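Pyridoxamine 5-phosphate-dependent dehydrase (Escherichia coli, PDB 3B8X) removes the C3'-hydroxyl of GDP-4-keto-6-deoxy-D-mannose by a combined transamination and deoxygenation, using a pyridoxal phosphate-derived cofactor, on the way to the O-antigen sugar L-colitose. Local coordinates at the interface of chains A and B. Numbering follows the deposited sequence. Chains: chain A/B, Pyridoxamine 5-phosphate-dependent dehydrase.

Contact 1: the interface of chains A and B. Residues chain A 221, 241-242; chain B 90, 333-334, 336, 370.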
ATOM      1  N   ARG A 221      10.865  -5.516 -13.298  1.00  4.59           N
ATOM      2  CA  ARG A 221      12.060  -6.027 -12.609  1.00  1.18           C
ATOM      3  C   ARG A 221      11.858  -7.345 -11.971  1.00  8.82           C
ATOM      4  O   ARG A 221      12.765  -8.170 -11.998  1.00  9.33           O
ATOM      5  CB  ARG A 221      12.590  -5.043 -11.559  1.00  9.00           C
ATOM      6  CG  ARG A 221      12.981  -3.650 -12.139  1.00  5.96           C
ATOM      7  CD  ARG A 221      14.056  -2.985 -11.313  1.00 12.09           C
ATOM      8  NE  ARG A 221      14.293  -1.587 -11.656  1.00  7.05           N
ATOM      9  CZ  ARG A 221      14.888  -0.718 -10.845  1.00 11.56           C
ATOM     10  NH1 ARG A 221      15.298  -1.098  -9.631  1.00 17.04           N
ATOM     11  NH2 ARG A 221      15.079   0.523 -11.242  1.00 20.79           N
ATOM     12  N   SER A 241      14.798  -1.503 -16.777  1.00 13.00           N
ATOM     13  CA  SER A 241      14.965  -1.005 -15.398  1.00 14.25           C
ATOM     14  C   SER A 241      13.766  -0.195 -14.967  1.00 13.60           C
ATOM     15  O   SER A 241      13.166  -0.501 -13.953  1.00 14.77           O
ATOM     16  CB  SER A 241      16.324  -0.322 -15.158  1.00 63.11           C
ATOM     17  OG  SER A 241      16.244   1.045 -14.799  1.00 41.38           O
ATOM     18  N   PHE A 242      13.353   0.756 -15.814  1.00  9.60           N
ATOM     19  CA  PHE A 242      12.124   1.525 -15.588  1.00 16.49           C
ATOM     20  C   PHE A 242      11.079   1.232 -16.698  1.00 11.82           C
ATOM     21  O   PHE A 242      10.591   2.152 -17.343  1.00 14.74           O
ATOM     22  CB  PHE A 242      12.378   3.040 -15.576  1.00 11.24           C
ATOM     23  CG  PHE A 242      13.163   3.544 -14.403  1.00 18.09           C
ATOM     24  CD1 PHE A 242      13.273   2.802 -13.227  1.00 38.47           C
ATOM     25  CD2 PHE A 242      13.781   4.798 -14.476  1.00 13.14           C
ATOM     26  CE1 PHE A 242      14.006   3.296 -12.145  1.00 18.19           C
ATOM     27  CE2 PHE A 242      14.496   5.310 -13.401  1.00  4.82           C
ATOM     28  CZ  PHE A 242      14.632   4.546 -12.233  1.00 24.22           C
TER
ATOM     29  N   TRP B  90       6.970   9.619 -12.786  1.00 32.53           N
ATOM     30  CA  TRP B  90       7.047   8.252 -12.300  1.00 16.70           C
ATOM     31  C   TRP B  90       5.702   7.560 -12.548  1.00 10.50           C
ATOM     32  O   TRP B  90       4.660   8.200 -12.638  1.00 14.84           O
ATOM     33  CB  TRP B  90       7.479   8.228 -10.815  1.00 12.43           C
ATOM     34  CG  TRP B  90       7.739   6.837 -10.287  1.00 14.98           C
ATOM     35  CD1 TRP B  90       6.934   6.125  -9.449  1.00  3.52           C
ATOM     36  CD2 TRP B  90       8.875   6.001 -10.582  1.00 13.29           C
ATOM     37  NE1 TRP B  90       7.515   4.883  -9.189  1.00  4.18           N
ATOM     38  CE2 TRP B  90       8.667   4.767  -9.923  1.00 13.95           C
ATOM     39  CE3 TRP B  90      10.029   6.163 -11.377  1.00 11.46           C
ATOM     40  CZ2 TRP B  90       9.587   3.724  -9.994  1.00  6.08           C
ATOM     41  CZ3 TRP B  90      10.934   5.099 -11.481  1.00 14.16           C
ATOM     42  CH2 TRP B  90      10.719   3.908 -10.764  1.00 22.41           C
ATOM     43  N   ARG B 333      20.439   5.347 -15.373  1.00 11.04           N
ATOM     44  CA  ARG B 333      19.016   5.032 -15.521  1.00  7.53           C
ATOM     45  C   ARG B 333      18.454   5.913 -16.655  1.00  7.16           C
ATOM     46  O   ARG B 333      18.968   6.986 -16.904  1.00 12.15           O
ATOM     47  CB  ARG B 333      18.257   5.508 -14.251  1.00 10.42           C
ATOM     48  CG  ARG B 333      18.458   4.752 -12.930  1.00  6.45           C
ATOM     49  CD  ARG B 333      17.852   3.351 -13.026  1.00 17.40           C
ATOM     50  NE  ARG B 333      17.959   2.581 -11.788  1.00 15.40           N
ATOM     51  CZ  ARG B 333      18.979   1.780 -11.521  1.00 24.93           C
ATOM     52  NH1 ARG B 333      19.003   1.111 -10.366  1.00 15.02           N
ATOM     53  NH2 ARG B 333      19.980   1.684 -12.420  1.00 18.23           N
ATOM     54  N   PRO B 334      17.331   5.533 -17.251  1.00 10.42           N
ATOM     55  CA  PRO B 334      16.680   6.452 -18.198  1.00 12.08           C
ATOM     56  C   PRO B 334      16.131   7.569 -17.294  1.00 32.06           C
ATOM     57  O   PRO B 334      16.077   7.429 -16.074  1.00 10.43           O
ATOM     58  CB  PRO B 334      15.460   5.663 -18.693  1.00 13.78           C
ATOM     59  CG  PRO B 334      15.691   4.289 -18.345  1.00 15.23           C
ATOM     60  CD  PRO B 334      16.694   4.206 -17.212  1.00 17.35           C
ATOM     61  N   VAL B 336      13.599   8.519 -15.539  1.00 19.21           N
ATOM     62  CA  VAL B 336      12.353   7.969 -15.030  1.00  2.87           C
ATOM     63  C   VAL B 336      11.439   7.301 -16.054  1.00 15.32           C
ATOM     64  O   VAL B 336      11.938   6.452 -16.782  1.00  8.05           O
ATOM     65  CB  VAL B 336      11.629   8.915 -14.045  1.00 15.79           C
ATOM     66  CG1 VAL B 336      12.465   8.935 -12.756  1.00 13.65           C
ATOM     67  CG2 VAL B 336      11.566  10.362 -14.608  1.00 13.80           C
ATOM     68  N   PHE B 370      20.249   9.432 -16.675  1.00 11.19           N
ATOM     69  CA  PHE B 370      20.818  10.162 -15.575  1.00  5.54           C
ATOM     70  C   PHE B 370      21.764   9.333 -14.746  1.00  6.70           C
ATOM     71  O   PHE B 370      21.700   8.117 -14.788  1.00  9.59           O
ATOM     72  CB  PHE B 370      19.784  10.957 -14.758  1.00 21.41           C
ATOM     73  CG  PHE B 370      19.034  10.144 -13.744  1.00 12.02           C
ATOM     74  CD1 PHE B 370      19.536   9.966 -12.464  1.00 10.27           C
ATOM     75  CD2 PHE B 370      17.769   9.631 -14.053  1.00 28.66           C
ATOM     76  CE1 PHE B 370      18.832   9.257 -11.497  1.00 13.92           C
ATOM     77  CE2 PHE B 370      17.033   8.911 -13.113  1.00 14.73           C
ATOM     78  CZ  PHE B 370      17.580   8.699 -11.828  1.00 30.96           C
TER

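Contact 2: the interface of chains A and B. Residues chain A 217, 219, 242, 244; chain B 90-91, 336-337.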
ATOM      1  N   HIS A 217       5.416  -0.980  -8.582  1.00  8.63           N
ATOM      2  CA  HIS A 217       5.379   0.067  -9.586  1.00  1.00           C
ATOM      3  C   HIS A 217       4.868  -0.312 -10.946  1.00 10.26           C
ATOM      4  O   HIS A 217       4.965   0.500 -11.821  1.00  8.35           O
ATOM      5  CB  HIS A 217       6.811   0.685  -9.799  1.00  2.09           C
ATOM      6  CG  HIS A 217       7.471   1.161  -8.541  1.00  2.97           C
ATOM      7  ND1 HIS A 217       7.096   2.316  -7.893  1.00 19.26           N
ATOM      8  CD2 HIS A 217       8.511   0.657  -7.834  1.00  6.91           C
ATOM      9  CE1 HIS A 217       7.857   2.488  -6.827  1.00  2.51           C
ATOM     10  NE2 HIS A 217       8.758   1.522  -6.790  1.00 10.01           N
ATOM     11  N   TRP A 219       6.208  -2.357 -12.802  1.00  6.12           N
ATOM     12  CA  TRP A 219       7.440  -2.550 -13.584  1.00  5.64           C
ATOM     13  C   TRP A 219       7.759  -4.006 -13.833  1.00  5.26           C
ATOM     14  O   TRP A 219       7.023  -4.884 -13.388  1.00 13.41           O
ATOM     15  CB  TRP A 219       8.638  -1.692 -13.107  1.00  8.11           C
ATOM     16  CG  TRP A 219       9.341  -2.159 -11.858  1.00  9.67           C
ATOM     17  CD1 TRP A 219       9.211  -3.397 -11.195  1.00  5.09           C
ATOM     18  CD2 TRP A 219      10.222  -1.363 -11.066  1.00  3.98           C
ATOM     19  NE1 TRP A 219      10.028  -3.380 -10.062  1.00  8.75           N
ATOM     20  CE2 TRP A 219      10.601  -2.136  -9.937  1.00 10.09           C
ATOM     21  CE3 TRP A 219      10.710  -0.046 -11.192  1.00 15.39           C
ATOM     22  CZ2 TRP A 219      11.462  -1.638  -8.943  1.00  6.61           C
ATOM     23  CZ3 TRP A 219      11.618   0.439 -10.239  1.00  9.53           C
ATOM     24  CH2 TRP A 219      11.989  -0.370  -9.128  1.00 10.06           C
ATOM     25  N   PHE A 242      13.353   0.756 -15.814  1.00  9.60           N
ATOM     26  CA  PHE A 242      12.124   1.525 -15.588  1.00 16.49           C
ATOM     27  C   PHE A 242      11.079   1.232 -16.698  1.00 11.82           C
ATOM     28  O   PHE A 242      10.591   2.152 -17.343  1.00 14.74           O
ATOM     29  CB  PHE A 242      12.378   3.040 -15.576  1.00 11.24           C
ATOM     30  CG  PHE A 242      13.163   3.544 -14.403  1.00 18.09           C
ATOM     31  CD1 PHE A 242      13.273   2.802 -13.227  1.00 38.47           C
ATOM     32  CD2 PHE A 242      13.781   4.798 -14.476  1.00 13.14           C
ATOM     33  CE1 PHE A 242      14.006   3.296 -12.145  1.00 18.19           C
ATOM     34  CE2 PHE A 242      14.496   5.310 -13.401  1.00  4.82           C
ATOM     35  CZ  PHE A 242      14.632   4.546 -12.233  1.00 24.22           C
ATOM     36  N   PHE A 244       7.416   0.215 -17.483  1.00  7.99           N
ATOM     37  CA  PHE A 244       6.121   0.103 -16.791  1.00  9.82           C
ATOM     38  C   PHE A 244       5.045  -0.483 -17.712  1.00  5.00           C
ATOM     39  O   PHE A 244       4.811   0.059 -18.792  1.00 16.84           O
ATOM     40  CB  PHE A 244       5.700   1.501 -16.328  1.00 11.00           C
ATOM     41  CG  PHE A 244       6.723   2.161 -15.435  1.00  6.74           C
ATOM     42  CD1 PHE A 244       7.574   3.127 -15.937  1.00  8.96           C
ATOM     43  CD2 PHE A 244       6.981   1.666 -14.166  1.00 10.27           C
ATOM     44  CE1 PHE A 244       8.538   3.725 -15.112  1.00 27.73           C
ATOM     45  CE2 PHE A 244       7.961   2.242 -13.342  1.00 13.53           C
ATOM     46  CZ  PHE A 244       8.704   3.293 -13.803  1.00  9.98           C
TER
ATOM     47  N   TRP B  90       6.970   9.619 -12.786  1.00 32.53           N
ATOM     48  CA  TRP B  90       7.047   8.252 -12.300  1.00 16.70           C
ATOM     49  C   TRP B  90       5.702   7.560 -12.548  1.00 10.50           C
ATOM     50  O   TRP B  90       4.660   8.200 -12.638  1.00 14.84           O
ATOM     51  CB  TRP B  90       7.479   8.228 -10.815  1.00 12.43           C
ATOM     52  CG  TRP B  90       7.739   6.837 -10.287  1.00 14.98           C
ATOM     53  CD1 TRP B  90       6.934   6.125  -9.449  1.00  3.52           C
ATOM     54  CD2 TRP B  90       8.875   6.001 -10.582  1.00 13.29           C
ATOM     55  NE1 TRP B  90       7.515   4.883  -9.189  1.00  4.18           N
ATOM     56  CE2 TRP B  90       8.667   4.767  -9.923  1.00 13.95           C
ATOM     57  CE3 TRP B  90      10.029   6.163 -11.377  1.00 11.46           C
ATOM     58  CZ2 TRP B  90       9.587   3.724  -9.994  1.00  6.08           C
ATOM     59  CZ3 TRP B  90      10.934   5.099 -11.481  1.00 14.16           C
ATOM     60  CH2 TRP B  90      10.719   3.908 -10.764  1.00 22.41           C
ATOM     61  N   SER B  91       5.747   6.248 -12.683  1.00 14.48           N
ATOM     62  CA  SER B  91       4.567   5.477 -13.032  1.00 12.15           C
ATOM     63  C   SER B  91       3.408   5.724 -12.073  1.00 14.18           C
ATOM     64  O   SER B  91       2.252   5.939 -12.467  1.00  9.01           O
ATOM     65  CB  SER B  91       4.950   3.989 -13.053  1.00  7.23           C
ATOM     66  OG  SER B  91       5.306   3.542 -11.745  1.00  5.83           O
ATOM     67  N   VAL B 336      13.599   8.519 -15.539  1.00 19.21           N
ATOM     68  CA  VAL B 336      12.353   7.969 -15.030  1.00  2.87           C
ATOM     69  C   VAL B 336      11.439   7.301 -16.054  1.00 15.32           C
ATOM     70  O   VAL B 336      11.938   6.452 -16.782  1.00  8.05           O
ATOM     71  CB  VAL B 336      11.629   8.915 -14.045  1.00 15.79           C
ATOM     72  CG1 VAL B 336      12.465   8.935 -12.756  1.00 13.65           C
ATOM     73  CG2 VAL B 336      11.566  10.362 -14.608  1.00 13.80           C
ATOM     74  N   THR B 337      10.157   7.698 -16.171  1.00 10.66           N
ATOM     75  CA  THR B 337       9.262   7.051 -17.176  1.00  7.10           C
ATOM     76  C   THR B 337       9.681   7.334 -18.639  1.00 20.87           C
ATOM     77  O   THR B 337       9.220   6.665 -19.576  1.00 14.46           O
ATOM     78  CB  THR B 337       7.826   7.624 -17.098  1.00 25.34           C
ATOM     79  OG1 THR B 337       7.890   9.059 -17.183  1.00 20.84           O
ATOM     80  CG2 THR B 337       7.130   7.227 -15.797  1.00 10.57           C
TER

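Contact 3: the interface of chains A and B. Residues chain A 95, 98-99, 346, 349; chain B 100, 246-248.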
ATOM      1  N   TYR A  95     -13.492  -2.848   0.436  1.00  8.96           N
ATOM      2  CA  TYR A  95     -13.039  -1.668  -0.290  1.00  5.12           C
ATOM      3  C   TYR A  95     -12.514  -1.848  -1.661  1.00 14.38           C
ATOM      4  O   TYR A  95     -12.772  -0.977  -2.511  1.00  9.67           O
ATOM      5  CB  TYR A  95     -12.042  -0.812   0.476  1.00  4.85           C
ATOM      6  CG  TYR A  95     -12.614  -0.222   1.729  1.00  8.56           C
ATOM      7  CD1 TYR A  95     -13.986   0.022   1.846  1.00 13.18           C
ATOM      8  CD2 TYR A  95     -11.783   0.096   2.801  1.00  8.21           C
ATOM      9  CE1 TYR A  95     -14.527   0.589   3.035  1.00 11.20           C
ATOM     10  CE2 TYR A  95     -12.317   0.673   3.989  1.00 11.54           C
ATOM     11  CZ  TYR A  95     -13.675   0.860   4.109  1.00 31.23           C
ATOM     12  OH  TYR A  95     -14.148   1.420   5.271  1.00 50.66           O
ATOM     13  N   GLN A  98     -15.032  -1.909  -4.189  1.00  8.18           N
ATOM     14  CA  GLN A  98     -15.558  -0.608  -4.561  1.00 11.56           C
ATOM     15  C   GLN A  98     -14.579   0.130  -5.439  1.00  7.09           C
ATOM     16  O   GLN A  98     -14.953   0.806  -6.423  1.00  8.57           O
ATOM     17  CB  GLN A  98     -15.851   0.202  -3.306  1.00  8.62           C
ATOM     18  CG  GLN A  98     -16.516   1.557  -3.503  1.00 15.26           C
ATOM     19  CD  GLN A  98     -15.546   2.651  -3.927  1.00 14.85           C
ATOM     20  OE1 GLN A  98     -14.330   2.552  -3.744  1.00 11.78           O
ATOM     21  NE2 GLN A  98     -16.081   3.681  -4.550  1.00 18.59           N
ATOM     22  N   GLN A  99     -13.310  -0.009  -5.091  1.00 10.90           N
ATOM     23  CA  GLN A  99     -12.252   0.657  -5.817  1.00 14.47           C
ATOM     24  C   GLN A  99     -12.126   0.193  -7.249  1.00 12.66           C
ATOM     25  O   GLN A  99     -11.667   0.928  -8.110  1.00 15.81           O
ATOM     26  CB  GLN A  99     -10.933   0.549  -5.026  1.00  9.64           C
ATOM     27  CG  GLN A  99     -11.001   1.493  -3.823  1.00  8.78           C
ATOM     28  CD  GLN A  99     -10.271   1.023  -2.565  1.00 12.23           C
ATOM     29  OE1 GLN A  99     -10.161   1.788  -1.580  1.00 14.60           O
ATOM     30  NE2 GLN A  99      -9.754  -0.213  -2.588  1.00  2.18           N
ATOM     31  N   VAL A 346     -20.343   4.843   4.106  1.00 20.12           N
ATOM     32  CA  VAL A 346     -19.342   4.277   3.221  1.00 23.08           C
ATOM     33  C   VAL A 346     -20.065   3.534   2.083  1.00 18.16           C
ATOM     34  O   VAL A 346     -19.635   3.552   0.944  1.00 18.15           O
ATOM     35  CB  VAL A 346     -18.335   3.383   4.010  1.00 22.77           C
ATOM     36  CG1 VAL A 346     -18.792   1.926   4.064  1.00 16.69           C
ATOM     37  CG2 VAL A 346     -16.934   3.450   3.430  1.00 22.74           C
ATOM     38  N   TYR A 349     -20.751   4.888  -1.416  1.00 15.22           N
ATOM     39  CA  TYR A 349     -19.749   4.855  -2.484  1.00  8.83           C
ATOM     40  C   TYR A 349     -19.813   3.567  -3.289  1.00 10.00           C
ATOM     41  O   TYR A 349     -19.244   3.468  -4.375  1.00 17.62           O
ATOM     42  CB  TYR A 349     -18.331   5.083  -1.930  1.00 12.76           C
ATOM     43  CG  TYR A 349     -18.117   6.411  -1.218  1.00 12.91           C
ATOM     44  CD1 TYR A 349     -18.283   6.538   0.166  1.00  6.22           C
ATOM     45  CD2 TYR A 349     -17.757   7.550  -1.931  1.00 24.79           C
ATOM     46  CE1 TYR A 349     -18.073   7.749   0.805  1.00 12.78           C
ATOM     47  CE2 TYR A 349     -17.605   8.787  -1.302  1.00 16.18           C
ATOM     48  CZ  TYR A 349     -17.760   8.883   0.046  1.00 17.00           C
ATOM     49  OH  TYR A 349     -17.519  10.089   0.634  1.00 18.86           O
TER
ATOM     50  N   TYR B 100      -8.773   6.242 -10.016  1.00 19.10           N
ATOM     51  CA  TYR B 100      -9.936   7.015  -9.575  1.00 10.85           C
ATOM     52  C   TYR B 100     -10.801   7.518 -10.711  1.00 18.77           C
ATOM     53  O   TYR B 100     -11.630   8.396 -10.514  1.00 12.34           O
ATOM     54  CB  TYR B 100      -9.557   8.125  -8.611  1.00  6.87           C
ATOM     55  CG  TYR B 100      -9.296   7.503  -7.253  1.00 23.13           C
ATOM     56  CD1 TYR B 100      -8.127   6.765  -7.014  1.00 15.31           C
ATOM     57  CD2 TYR B 100     -10.288   7.523  -6.267  1.00 10.54           C
ATOM     58  CE1 TYR B 100      -7.940   6.093  -5.805  1.00 10.07           C
ATOM     59  CE2 TYR B 100     -10.122   6.829  -5.096  1.00  6.40           C
ATOM     60  CZ  TYR B 100      -8.962   6.116  -4.869  1.00  7.26           C
ATOM     61  OH  TYR B 100      -8.814   5.531  -3.634  1.00 14.76           O
ATOM     62  N   LEU B 246     -14.883   5.684   5.373  1.00  9.52           N
ATOM     63  CA  LEU B 246     -14.448   6.104   4.038  1.00  9.96           C
ATOM     64  C   LEU B 246     -13.806   4.856   3.406  1.00  7.30           C
ATOM     65  O   LEU B 246     -13.188   4.060   4.139  1.00 10.50           O
ATOM     66  CB  LEU B 246     -13.409   7.229   4.145  1.00  4.02           C
ATOM     67  CG  LEU B 246     -14.064   8.569   4.453  1.00  6.45           C
ATOM     68  CD1 LEU B 246     -12.973   9.571   4.554  1.00  6.88           C
ATOM     69  CD2 LEU B 246     -15.098   9.002   3.399  1.00  6.33           C
ATOM     70  N   PRO B 247     -13.962   4.669   2.092  1.00  6.31           N
ATOM     71  CA  PRO B 247     -13.324   3.534   1.404  1.00 13.98           C
ATOM     72  C   PRO B 247     -11.811   3.798   1.318  1.00 16.38           C
ATOM     73  O   PRO B 247     -11.335   4.419   0.383  1.00 17.22           O
ATOM     74  CB  PRO B 247     -13.990   3.510   0.004  1.00 11.39           C
ATOM     75  CG  PRO B 247     -14.962   4.703  -0.036  1.00 10.10           C
ATOM     76  CD  PRO B 247     -14.641   5.590   1.160  1.00  8.38           C
ATOM     77  N   GLY B 248     -11.052   3.299   2.290  1.00 14.65           N
ATOM     78  CA  GLY B 248      -9.605   3.517   2.322  1.00  3.41           C
ATOM     79  C   GLY B 248      -8.712   2.269   2.101  1.00  9.90           C
ATOM     80  O   GLY B 248      -9.097   1.263   1.451  1.00  6.50           O
TER
HETATM   81  O   HOH W   1      -8.760  -0.950  -0.001  1.00 10.49           O
HETATM   82  O   HOH W   2     -10.986   4.682  -2.238  1.00 14.70           O

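Contact 1: the interface of chains A and B
A:Phe242 pushes its ring into chain B, between B:Trp90, B:Arg333 and the loop holding B:Pro334 and B:Val336. In this enzyme of the DegT/DnrJ/EryC1 aminotransferase family the two subunits complete each other's active sites, and both A:Phe242 and A:Arg221 line a pocket for the bound GDP-perosamine–cofactor adduct. The indole of B:Trp90 stands upright on one face of the phenyl ring, its six-membered rim directed at the centre. The two planes are 88° apart, and CH2 of B:Trp90 lies 3.6 Å from CE1 of A:Phe242. The CD2 side of the ring passes close to chain B backbone, which lies somewhat to the B:Trp90 side of the ring plane; CD2 of A:Phe242 is 3.4 Å from O of B:Val336. Across the opposite face, near its rim, passes the aliphatic arm of B:Arg333, its CD 3.5 Å from CZ of A:Phe242, sandwiching the ring against the indole. That arginine bends at its second torsion (chi2 -68°), which turns the guanidinium onward, nearly perpendicular to the phenyl plane. Beyond it comes the guanidinium of A:Arg221, also about square to that of B:Arg333; NH2 of A:Arg221 is 3.6 Å from NE of B:Arg333. A:Arg221 is held within its own chain, where NE donates a nearly straight 2.8 Å hydrogen bond to the carbonyl O of A:Ser241. The poorly ordered A:Ser241 hydroxyl is a doubtful neighbour toward the same rim.

Contact 2: the interface of chains A and B
The indole N-H of B:Trp90 makes the shortest polar link here, with NE1 2.9 Å from ND1 of A:His217. The N-H aims well and can donate to ND1 if that nitrogen carries no proton. It comes from well above the imidazole plane, because the NE1–CZ2 edge of the indole sits over the imidazole face, so the link is partly N-H to ring face. CZ2 of the same indole rides over the centre of the imidazole, 3.6 Å from CG of A:His217. A second hydrogen bond runs beside it: the hydroxyl OG of B:Ser91, first residue of helix 91-99, donates to the backbone O of A:His217 at 3.1 Å, tilted 15° from the carbonyl plane. B:Trp90 reaches the chain A aromatics because its CG is swung away from the backbone N (chi1 -173°). Its CH2 edge meets CZ3 of A:Trp219 at 3.6 Å, next to the face of A:Phe242 that it also covers. A:Phe244 comes at one indole face with its far end, CZ lying 3.7 Å from CZ3 of B:Trp90. The phenyl face of A:Phe244 receives the methylene CB of B:Ser91, while the methyl CG2 of B:Thr337 meets CE1 at 3.8 Å. A:His217 lines a pocket for the GDP-perosamine–cofactor adduct, and B:Trp90 probably stacks on the cofactor ring; fixing both across the subunit boundary would help shape the active site.

Contact 3: the interface of chains A and B
One face of the A:Tyr95 ring is covered by chain B backbone: CA of B:Pro247 sits over its centre, 3.5 Å from the ring centroid, and the amide N of B:Gly248 lies nearer the rim. The A:Tyr349 ring has CA of A:Val346 at its edge, while CG of B:Pro247 lies over one face, toward the rim, 3.8 Å from CG of A:Tyr349. B:Pro247 is thus wedged between two tyrosines across the dimer interface of this DegT/DnrJ/EryC1-family enzyme. The phenol OH of A:Tyr95 can donate a hydrogen bond to the carbonyl O of B:Leu246 at 3.0 Å, but that O lies above the phenol plane and the approach is sharply bent at the hydroxyl, so any such bond is strained and probably weak. Beside it, the methyl CG2 of A:Val346 packs against CA of B:Leu246 at 3.7 Å. A:Gln99, at the end of helix 91-99, works through water with both ends of its amide. OE1 is hydrogen-bonded to water 2, which also holds the B:Tyr100 phenol and, at 2.7 Å, O of B:Pro247. NE2 bonds water 1 at 2.9 Å, and that water reaches O of B:Gly248. A:Gln98 bends at its second torsion (chi2 -79°) and turns back to its own chain, where NE2 donates to O of A:Tyr349 from above the carbonyl plane.

Contacts 1 and 2 are neighbouring parts of one patch, their C-alpha centres about 6 Å apart, and they share A:Phe242, B:Trp90 and B:Val336. Contact 3 lies about 32 Å from contact 1 and 26 Å from contact 2, yet draws on the same elements with the chains exchanged. Helix 91-99 begins in contact 2 on chain B and supplies contact 3 from chain A; residues 241-244 of chain A and 246-248 of chain B are parts of one stretch. By the two-fold, each subunit sets this stretch against its partner's helix, which probably couples dimer assembly to the shared active sites.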